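Local coordinates for FHA domain-containing protein DDL (Arabidopsis thaliana, PDB 3VPY) that probably recognises phosphothreonine through its forkhead-associated domain, as in the binding of the microRNA-processing enzyme Dicer-like1, at residues Glu110-Glu113 / Lys114-Ile117. Sequence-based numbering, arbitrary orientation.
Sequences ELFE and KDTI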
ATOM      1  N   GLU A 110      -1.266  -8.489   2.629  1.00 13.87           N
ATOM      2  CA  GLU A 110      -0.387  -8.203   1.476  1.00 14.34           C
ATOM      3  C   GLU A 110      -1.174  -7.495   0.362  1.00 13.97           C
ATOM      4  O   GLU A 110      -2.317  -7.875   0.069  1.00 13.70           O
ATOM      5  CB  GLU A 110       0.240  -9.486   0.934  1.00 16.14           C
ATOM      6  CG  GLU A 110       1.331  -9.220  -0.107  1.00 17.22           C
ATOM      7  CD  GLU A 110       2.023 -10.503  -0.587  1.00 16.84           C
ATOM      8  OE1 GLU A 110       1.689 -11.597  -0.086  1.00 21.89           O
ATOM      9  OE2 GLU A 110       2.874 -10.418  -1.492  1.00 19.29           O
ATOM     10  N   LEU A 111      -0.558  -6.477  -0.233  1.00 12.69           N
ATOM     11  CA  LEU A 111      -1.158  -5.750  -1.363  1.00 13.04           C
ATOM     12  C   LEU A 111      -0.492  -6.116  -2.686  1.00 14.08           C
ATOM     13  O   LEU A 111       0.704  -6.435  -2.730  1.00 14.52           O
ATOM     14  CB  LEU A 111      -1.049  -4.246  -1.131  1.00 13.75           C
ATOM     15  CG  LEU A 111      -1.860  -3.626   0.009  1.00 13.06           C
ATOM     16  CD1 LEU A 111      -1.607  -2.131   0.097  1.00 15.99           C
ATOM     17  CD2 LEU A 111      -3.347  -3.908  -0.157  1.00 16.05           C
ATOM     18  N   PHE A 112      -1.279  -6.076  -3.761  1.00 13.52           N
ATOM     19  CA  PHE A 112      -0.807  -6.455  -5.093  1.00 14.21           C
ATOM     20  C   PHE A 112      -1.121  -5.377  -6.119  1.00 13.97           C
ATOM     21  O   PHE A 112      -2.064  -4.591  -5.932  1.00 13.55           O
ATOM     22  CB  PHE A 112      -1.448  -7.781  -5.533  1.00 14.82           C
ATOM     23  CG  PHE A 112      -1.048  -8.972  -4.686  1.00 17.72           C
ATOM     24  CD1 PHE A 112      -0.058  -9.859  -5.129  1.00 22.60           C
ATOM     25  CD2 PHE A 112      -1.649  -9.210  -3.453  1.00 17.76           C
ATOM     26  CE1 PHE A 112       0.309 -10.962  -4.351  1.00 23.96           C
ATOM     27  CE2 PHE A 112      -1.274 -10.323  -2.664  1.00 19.67           C
ATOM     28  CZ  PHE A 112      -0.298 -11.180  -3.120  1.00 20.03           C
ATOM     29  N   GLU A 113      -0.346  -5.346  -7.210  1.00 14.12           N
ATOM     30  CA  GLU A 113      -0.661  -4.456  -8.338  1.00 15.30           C
ATOM     31  C   GLU A 113      -2.132  -4.633  -8.717  1.00 15.04           C
ATOM     32  O   GLU A 113      -2.638  -5.771  -8.803  1.00 15.24           O
ATOM     33  CB  GLU A 113       0.150  -4.832  -9.578  1.00 17.52           C
ATOM     34  CG  GLU A 113       1.619  -4.625  -9.522  1.00 22.88           C
ATOM     35  CD  GLU A 113       2.233  -5.025 -10.868  1.00 28.90           C
ATOM     36  OE1 GLU A 113       1.640  -5.855 -11.571  1.00 35.10           O
ATOM     37  OE2 GLU A 113       3.278  -4.496 -11.230  1.00 33.93           O
ATOM     38  N   LYS A 114      -2.789  -3.495  -8.959  1.00 14.19           N
ATOM     39  CA  LYS A 114      -4.183  -3.402  -9.390  1.00 14.99           C
ATOM     40  C   LYS A 114      -5.198  -3.482  -8.271  1.00 14.50           C
ATOM     41  O   LYS A 114      -6.402  -3.318  -8.512  1.00 14.21           O
ATOM     42  CB  LYS A 114      -4.526  -4.395 -10.518  1.00 16.57           C
ATOM     43  CG  LYS A 114      -3.673  -4.218 -11.756  1.00 19.09           C
ATOM     44  CD  LYS A 114      -4.011  -5.267 -12.799  1.00 24.59           C
ATOM     45  CE  LYS A 114      -3.033  -5.177 -13.960  1.00 30.89           C
ATOM     46  NZ  LYS A 114      -3.478  -6.004 -15.111  1.00 35.79           N
ATOM     47  N   ASP A 115      -4.734  -3.672  -7.029  1.00 13.56           N
ATOM     48  CA  ASP A 115      -5.657  -3.628  -5.907  1.00 13.39           C
ATOM     49  C   ASP A 115      -6.320  -2.261  -5.807  1.00 13.49           C
ATOM     50  O   ASP A 115      -5.660  -1.237  -6.006  1.00 13.16           O
ATOM     51  CB  ASP A 115      -4.942  -3.880  -4.582  1.00 12.71           C
ATOM     52  CG  ASP A 115      -4.713  -5.351  -4.296  1.00 13.40           C
ATOM     53  OD1 ASP A 115      -5.284  -6.204  -4.997  1.00 14.48           O
ATOM     54  OD2 ASP A 115      -3.968  -5.629  -3.329  1.00 15.52           O
ATOM     55  N   THR A 116      -7.603  -2.252  -5.454  1.00 13.23           N
ATOM     56  CA  THR A 116      -8.286  -0.999  -5.148  1.00 13.96           C
ATOM     57  C   THR A 116      -8.486  -0.894  -3.651  1.00 14.52           C
ATOM     58  O   THR A 116      -8.915  -1.838  -3.004  1.00 15.24           O
ATOM     59  CB  THR A 116      -9.642  -0.911  -5.843  1.00 15.13           C
ATOM     60  OG1 THR A 116      -9.443  -1.063  -7.254  1.00 17.32           O
ATOM     61  CG2 THR A 116     -10.286   0.439  -5.569  1.00 16.75           C
ATOM     62  N   ILE A 117      -8.192   0.273  -3.124  1.00 13.69           N
ATOM     63  CA  ILE A 117      -8.277   0.535  -1.697  1.00 13.87           C
ATOM     64  C   ILE A 117      -9.252   1.670  -1.448  1.00 13.30           C
ATOM     65  O   ILE A 117      -9.234   2.681  -2.160  1.00 13.01           O
ATOM     66  CB  ILE A 117      -6.898   0.929  -1.168  1.00 15.05           C
ATOM     67  CG1 ILE A 117      -5.905  -0.201  -1.469  1.00 17.93           C
ATOM     68  CG2 ILE A 117      -6.957   1.220   0.318  1.00 16.35           C
ATOM     69  CD1 ILE A 117      -4.458   0.187  -1.255  1.00 22.23           C
TER
HETATM   70  O   HOH W   1      -4.828  -7.182  -7.555  1.00 28.30           O
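Asp115 turns its carboxylate back toward the start of the turn and takes the backbone N-H of Phe112. The bond from Phe112 N to Asp115 OD2 is 2.8 Å long and nearly straight, at 167°. The N-H arrives from above the carboxylate plane, about 60° out of it. CG of Asp115 stands beside its own backbone N (chi1 -82°), and this places the carboxylate inside the bend. In return, Asp115 N donates to Phe112 O at 3.0 Å, closing a type II beta turn from Phe112 to Asp115. Lys114 holds the third position of that turn with a positive phi. The two carboxylate oxygens have separate tasks. OD2 grips the amide, while Asp115 OD1 accepts from a water at 2.8 Å, which also donates to Glu113 O. Asn99 ND2 is a second partner of OD1. An alanine in place of Asp115 would probably leave the Phe112 amide without its acceptor, cost the water one of its two acceptors and Asn99 its partner, and make the turn less rigid. Leu111 CD2 lies against the carboxylate, 3.7 Å from Asp115 OD2. The other methyl, Leu111 CD1, makes an apolar contact with Ile117 CD1 at 3.9 Å, the two side chains crossing at about a right angle. Both reach Ile65 and Ile87, on strands 63-73 and 79-89. The turn thus links strand 109-110, at the edge of one sheet of the FHA beta-sandwich, to strand 116-119 in the other, beside strands 96-98 and 124-129.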